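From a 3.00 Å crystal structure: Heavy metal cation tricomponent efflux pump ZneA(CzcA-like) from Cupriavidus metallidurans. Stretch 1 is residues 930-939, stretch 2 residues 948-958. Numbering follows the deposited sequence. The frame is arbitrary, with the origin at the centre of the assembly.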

ATOM      1  N   ILE C 930     -11.674  40.074 -28.966  1.00 89.60           N
ATOM      2  CA  ILE C 930     -10.821  40.888 -29.830  1.00107.06           C
ATOM      3  C   ILE C 930     -11.607  42.027 -30.477  1.00113.99           C
ATOM      4  O   ILE C 930     -11.192  43.194 -30.428  1.00118.22           O
ATOM      5  N   MET C 931     -12.748  41.680 -31.070  1.00114.62           N
ATOM      6  CA  MET C 931     -13.625  42.671 -31.683  1.00116.49           C
ATOM      7  C   MET C 931     -13.966  43.805 -30.716  1.00111.74           C
ATOM      8  O   MET C 931     -13.633  44.970 -30.963  1.00110.45           O
ATOM      9  N   ILE C 932     -14.613  43.448 -29.609  1.00105.88           N
ATOM     10  CA  ILE C 932     -15.095  44.428 -28.641  1.00104.01           C
ATOM     11  C   ILE C 932     -13.970  45.248 -28.009  1.00103.52           C
ATOM     12  O   ILE C 932     -14.146  46.427 -27.710  1.00107.57           O
ATOM     13  N   ALA C 933     -12.809  44.626 -27.831  1.00 98.35           N
ATOM     14  CA  ALA C 933     -11.665  45.299 -27.224  1.00100.44           C
ATOM     15  C   ALA C 933     -11.057  46.331 -28.166  1.00111.07           C
ATOM     16  O   ALA C 933     -10.898  47.495 -27.794  1.00107.68           O
ATOM     17  N   ASN C 934     -10.711  45.908 -29.381  1.00116.19           N
ATOM     18  CA  ASN C 934     -10.151  46.839 -30.355  1.00111.02           C
ATOM     19  C   ASN C 934     -11.141  47.948 -30.691  1.00107.56           C
ATOM     20  O   ASN C 934     -10.747  49.068 -30.998  1.00114.82           O
ATOM     21  N   LEU C 935     -12.428  47.631 -30.608  1.00102.16           N
ATOM     22  CA  LEU C 935     -13.483  48.621 -30.804  1.00102.36           C
ATOM     23  C   LEU C 935     -13.474  49.663 -29.678  1.00101.26           C
ATOM     24  O   LEU C 935     -13.257  50.864 -29.910  1.00 95.59           O
ATOM     25  N   ASN C 936     -13.699  49.176 -28.461  1.00102.29           N
ATOM     26  CA  ASN C 936     -13.796  50.001 -27.260  1.00106.47           C
ATOM     27  C   ASN C 936     -12.527  50.804 -26.978  1.00118.08           C
ATOM     28  O   ASN C 936     -12.571  51.829 -26.299  1.00116.65           O
ATOM     29  N   ARG C 937     -11.398  50.331 -27.496  1.00129.49           N
ATOM     30  CA  ARG C 937     -10.131  51.038 -27.342  1.00132.89           C
ATOM     31  C   ARG C 937      -9.912  52.020 -28.487  1.00122.77           C
ATOM     32  O   ARG C 937      -9.327  53.085 -28.290  1.00121.90           O
ATOM     33  N   TRP C 938     -10.382  51.662 -29.680  1.00117.95           N
ATOM     34  CA  TRP C 938     -10.302  52.568 -30.822  1.00116.94           C
ATOM     35  C   TRP C 938     -11.082  53.841 -30.537  1.00122.63           C
ATOM     36  O   TRP C 938     -10.586  54.945 -30.765  1.00128.91           O
ATOM     37  N   ARG C 939     -12.303  53.691 -30.034  1.00120.92           N
ATOM     38  CA  ARG C 939     -13.121  54.868 -29.754  1.00120.89           C
ATOM     39  C   ARG C 939     -12.867  55.471 -28.370  1.00122.99           C
ATOM     40  O   ARG C 939     -12.737  56.687 -28.230  1.00115.65           O
ATOM     41  N   GLU C 948     -19.105  55.978 -36.224  1.00166.10           N
ATOM     42  CA  GLU C 948     -17.965  55.878 -37.124  1.00174.69           C
ATOM     43  C   GLU C 948     -17.011  54.791 -36.648  1.00170.83           C
ATOM     44  O   GLU C 948     -16.400  54.093 -37.457  1.00174.11           O
ATOM     45  N   ALA C 949     -16.894  54.647 -35.331  1.00152.35           N
ATOM     46  CA  ALA C 949     -16.022  53.638 -34.738  1.00143.05           C
ATOM     47  C   ALA C 949     -16.508  52.227 -35.053  1.00150.21           C
ATOM     48  O   ALA C 949     -15.714  51.290 -35.106  1.00146.29           O
ATOM     49  N   VAL C 950     -17.812  52.088 -35.269  1.00164.67           N
ATOM     50  CA  VAL C 950     -18.418  50.799 -35.596  1.00170.39           C
ATOM     51  C   VAL C 950     -17.880  50.265 -36.929  1.00161.22           C
ATOM     52  O   VAL C 950     -17.897  49.059 -37.182  1.00164.70           O
ATOM     53  N   VAL C 951     -17.389  51.168 -37.772  1.00143.27           N
ATOM     54  CA  VAL C 951     -16.779  50.783 -39.040  1.00132.51           C
ATOM     55  C   VAL C 951     -15.270  51.045 -38.999  1.00141.18           C
ATOM     56  O   VAL C 951     -14.527  50.598 -39.873  1.00133.81           O
ATOM     57  N   ARG C 952     -14.826  51.765 -37.973  1.00162.38           N
ATOM     58  CA  ARG C 952     -13.406  52.073 -37.804  1.00177.86           C
ATOM     59  C   ARG C 952     -12.703  51.068 -36.891  1.00166.44           C
ATOM     60  O   ARG C 952     -11.789  50.363 -37.318  1.00167.29           O
ATOM     61  N   GLY C 953     -13.134  51.010 -35.635  1.00152.05           N
ATOM     62  CA  GLY C 953     -12.534  50.108 -34.667  1.00139.95           C
ATOM     63  C   GLY C 953     -12.959  48.663 -34.846  1.00129.40           C
ATOM     64  O   GLY C 953     -12.351  47.753 -34.279  1.00124.42           O
ATOM     65  N   ALA C 954     -14.006  48.456 -35.638  1.00122.15           N
ATOM     66  CA  ALA C 954     -14.536  47.124 -35.894  1.00109.28           C
ATOM     67  C   ALA C 954     -14.281  46.708 -37.337  1.00102.91           C
ATOM     68  O   ALA C 954     -14.054  45.532 -37.625  1.00 96.55           O
ATOM     69  N   GLY C 955     -14.322  47.685 -38.239  1.00102.68           N
ATOM     70  CA  GLY C 955     -14.150  47.437 -39.659  1.00103.12           C
ATOM     71  C   GLY C 955     -12.755  46.981 -40.032  1.00106.63           C
ATOM     72  O   GLY C 955     -12.555  46.350 -41.071  1.00101.04           O
ATOM     73  N   GLU C 956     -11.784  47.302 -39.185  1.00116.55           N
ATOM     74  CA  GLU C 956     -10.401  46.917 -39.430  1.00124.12           C
ATOM     75  C   GLU C 956     -10.036  45.639 -38.685  1.00115.02           C
ATOM     76  O   GLU C 956      -8.917  45.141 -38.804  1.00109.21           O
ATOM     77  N   ARG C 957     -10.986  45.116 -37.914  1.00113.10           N
ATOM     78  CA  ARG C 957     -10.791  43.847 -37.226  1.00107.10           C
ATOM     79  C   ARG C 957     -11.353  42.717 -38.068  1.00102.37           C
ATOM     80  O   ARG C 957     -11.429  41.577 -37.623  1.00108.84           O
ATOM     81  N   MET C 958     -11.750  43.053 -39.292  1.00 96.78           N
ATOM     82  CA  MET C 958     -12.260  42.071 -40.241  1.00 97.14           C
ATOM     83  C   MET C 958     -11.256  40.940 -40.453  1.00103.15           C
ATOM     84  O   MET C 958     -11.568  39.768 -40.229  1.00107.45           O
TER

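The helix that includes residues 930-939 packs against a short helical segment around Ala949 to Arg952 and the turn that follows it, with Met931, Asn934, Leu935, Trp938 and Arg939 supplying the contacts. The backbones come closest at Leu935 and Gly953, whose CA atoms lie 4.2 Å apart. Glycine suits this point: an ideal CB on Gly953 would sit 2.7 Å from Trp938 CB, a clash. Its bare backbone instead lets the indole lie flat, with Trp938 CG 3.5 Å from Gly953 CA and Gly953 N over one ring face. Trp938 points toward the second stretch with an off-rotamer chi1 of -125° and chi2 of 108°, and this carries the ring across the glycine until Trp938 CZ3 meets the edge of a guanidinium at Arg952 NH2, 3.2 Å away. Arg952, m at chi1, also forms a salt bridge from NH1 to Glu948 OE1 (3.5 Å) within its own stretch.

Leu935 and Met931 leave their CA atoms sideways, yet their ends come nearer. Leu935 is t, p, which brings CD1 to 3.7 Å from Ala954 CB and 3.2 Å from Ala949 O. Met931 is t, p, p; its folded thioether places SD 3.5 Å from Ala954 CB and CE 4.1 Å from Arg957 CB. The small methyl of Ala954 thus receives two longer apolar chains, while Ala949 CB points toward the first helix and meets Arg939 CB at 3.6 Å.

Arg957 bends through m, m before extending past Asn934, itself m at chi1. Asn934 ND2 lies over one face of the guanidinium, 3.1 Å from Arg957 NH1, but both atoms are donors and no hydrogen bond forms. The same holds for Trp938 NE1 and Arg957 NH2, 3.4 Å apart and edge to edge. No hydrogen bond crosses this interface.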

ATOM      1  CB  ILE C 930     -10.149  40.042 -30.924  1.00117.83           C
ATOM      2  CG1 ILE C 930      -9.101  39.119 -30.303  1.00123.69           C
ATOM      3  CG2 ILE C 930      -9.494  40.936 -31.967  1.00123.01           C
ATOM      4  CD1 ILE C 930      -7.980  39.862 -29.609  1.00129.15           C
ATOM      5  CB  MET C 931     -14.907  42.003 -32.186  1.00119.76           C
ATOM      6  CG  MET C 931     -16.045  42.970 -32.472  1.00124.05           C
ATOM      7  SD  MET C 931     -15.594  44.244 -33.660  1.00122.16           S
ATOM      8  CE  MET C 931     -15.478  43.279 -35.163  1.00146.26           C
ATOM      9  CB  ILE C 932     -15.973  43.756 -27.554  1.00104.58           C
ATOM     10  CG1 ILE C 932     -17.445  44.105 -27.778  1.00109.27           C
ATOM     11  CG2 ILE C 932     -15.546  44.166 -26.152  1.00105.43           C
ATOM     12  CD1 ILE C 932     -17.947  43.759 -29.159  1.00113.67           C
ATOM     13  CB  ALA C 933     -10.614  44.293 -26.792  1.00 92.75           C
ATOM     14  CB  ASN C 934      -9.690  46.114 -31.620  1.00111.27           C
ATOM     15  CG  ASN C 934      -8.481  45.230 -31.374  1.00110.16           C
ATOM     16  OD1 ASN C 934      -8.327  44.659 -30.296  1.00110.74           O
ATOM     17  ND2 ASN C 934      -7.609  45.124 -32.369  1.00106.53           N
ATOM     18  CB  LEU C 935     -14.837  47.907 -30.850  1.00101.39           C
ATOM     19  CG  LEU C 935     -16.089  48.669 -31.273  1.00102.81           C
ATOM     20  CD1 LEU C 935     -15.895  49.265 -32.649  1.00106.25           C
ATOM     21  CD2 LEU C 935     -17.289  47.738 -31.264  1.00 96.84           C
ATOM     22  CB  ASN C 936     -14.138  49.119 -26.053  1.00 99.90           C
ATOM     23  CG  ASN C 936     -14.626  49.916 -24.860  1.00100.77           C
ATOM     24  OD1 ASN C 936     -15.092  51.046 -25.003  1.00111.10           O
ATOM     25  ND2 ASN C 936     -14.525  49.327 -23.675  1.00 89.54           N
ATOM     26  CB  ARG C 937      -8.961  50.053 -27.247  1.00141.69           C
ATOM     27  CG  ARG C 937      -7.592  50.716 -27.143  1.00145.37           C
ATOM     28  CD  ARG C 937      -7.500  51.638 -25.933  1.00147.03           C
ATOM     29  NE  ARG C 937      -7.382  50.901 -24.679  1.00145.74           N
ATOM     30  CZ  ARG C 937      -6.227  50.599 -24.094  1.00145.99           C
ATOM     31  NH1 ARG C 937      -5.083  50.973 -24.652  1.00145.99           N
ATOM     32  NH2 ARG C 937      -6.213  49.924 -22.953  1.00145.45           N
ATOM     33  CB  TRP C 938     -10.852  51.918 -32.089  1.00115.30           C
ATOM     34  CG  TRP C 938      -9.886  51.918 -33.229  1.00114.45           C
ATOM     35  CD1 TRP C 938      -9.223  50.842 -33.741  1.00112.79           C
ATOM     36  CD2 TRP C 938      -9.465  53.051 -33.998  1.00122.29           C
ATOM     37  NE1 TRP C 938      -8.421  51.232 -34.785  1.00117.22           N
ATOM     38  CE2 TRP C 938      -8.549  52.585 -34.961  1.00124.40           C
ATOM     39  CE3 TRP C 938      -9.774  54.415 -33.965  1.00124.44           C
ATOM     40  CZ2 TRP C 938      -7.939  53.435 -35.884  1.00127.46           C
ATOM     41  CZ3 TRP C 938      -9.167  55.258 -34.881  1.00122.39           C
ATOM     42  CH2 TRP C 938      -8.260  54.764 -35.828  1.00124.52           C
ATOM     43  CB  ARG C 939     -14.610  54.565 -29.946  1.00119.56           C
ATOM     44  CG  ARG C 939     -15.146  53.437 -29.085  1.00121.34           C
ATOM     45  CD  ARG C 939     -16.658  53.477 -29.039  1.00128.10           C
ATOM     46  NE  ARG C 939     -17.144  54.816 -28.726  1.00135.32           N
ATOM     47  CZ  ARG C 939     -17.263  55.298 -27.494  1.00139.14           C
ATOM     48  NH1 ARG C 939     -16.932  54.548 -26.451  1.00136.10           N
ATOM     49  NH2 ARG C 939     -17.714  56.531 -27.303  1.00144.41           N
ATOM     50  CB  GLU C 948     -17.229  57.215 -37.218  1.00186.90           C
ATOM     51  CG  GLU C 948     -18.034  58.329 -37.865  1.00198.84           C
ATOM     52  CD  GLU C 948     -17.267  59.636 -37.927  1.00206.54           C
ATOM     53  OE1 GLU C 948     -16.174  59.715 -37.329  1.00204.85           O
ATOM     54  OE2 GLU C 948     -17.759  60.585 -38.576  1.00214.06           O
ATOM     55  CB  ALA C 949     -15.921  53.841 -33.235  1.00132.23           C
ATOM     56  CB  VAL C 950     -19.962  50.905 -35.633  1.00182.80           C
ATOM     57  CG1 VAL C 950     -20.601  49.536 -35.785  1.00186.75           C
ATOM     58  CG2 VAL C 950     -20.473  51.578 -34.371  1.00184.99           C
ATOM     59  CB  VAL C 951     -17.417  51.539 -40.224  1.00124.00           C
ATOM     60  CG1 VAL C 951     -17.109  50.842 -41.542  1.00118.69           C
ATOM     61  CG2 VAL C 951     -18.920  51.641 -40.028  1.00119.33           C
ATOM     62  CB  ARG C 952     -13.218  53.497 -37.267  1.00197.51           C
ATOM     63  CG  ARG C 952     -13.412  54.588 -38.313  1.00215.10           C
ATOM     64  CD  ARG C 952     -13.483  55.976 -37.681  1.00228.83           C
ATOM     65  NE  ARG C 952     -12.238  56.360 -37.020  1.00235.56           N
ATOM     66  CZ  ARG C 952     -12.027  57.545 -36.452  1.00241.02           C
ATOM     67  NH1 ARG C 952     -12.979  58.469 -36.464  1.00244.38           N
ATOM     68  NH2 ARG C 952     -10.863  57.807 -35.873  1.00241.17           N
ATOM     69  CB  ALA C 954     -16.023  47.085 -35.591  1.00106.79           C
ATOM     70  CB  GLU C 956      -9.448  48.050 -39.044  1.00138.35           C
ATOM     71  CG  GLU C 956      -9.548  49.271 -39.943  1.00151.24           C
ATOM     72  CD  GLU C 956      -8.584  50.367 -39.540  1.00160.84           C
ATOM     73  OE1 GLU C 956      -8.062  50.309 -38.406  1.00162.47           O
ATOM     74  OE2 GLU C 956      -8.346  51.284 -40.355  1.00165.14           O
ATOM     75  CB  ARG C 957     -11.447  43.860 -35.846  1.00113.78           C
ATOM     76  CG  ARG C 957     -10.925  44.958 -34.947  1.00130.47           C
ATOM     77  CD  ARG C 957      -9.410  45.039 -35.028  1.00141.62           C
ATOM     78  NE  ARG C 957      -8.928  46.410 -34.886  1.00152.26           N
ATOM     79  CZ  ARG C 957      -7.653  46.768 -34.995  1.00156.02           C
ATOM     80  NH1 ARG C 957      -6.724  45.853 -35.242  1.00153.54           N
ATOM     81  NH2 ARG C 957      -7.304  48.040 -34.854  1.00158.50           N
ATOM     82  CB  MET C 958     -12.591  42.755 -41.572  1.00 95.29           C
ATOM     83  CG  MET C 958     -12.934  41.804 -42.710  1.00 95.73           C
ATOM     84  SD  MET C 958     -13.435  42.667 -44.219  1.00143.99           S
ATOM     85  CE  MET C 958     -12.027  43.741 -44.504  1.00123.59           C
TER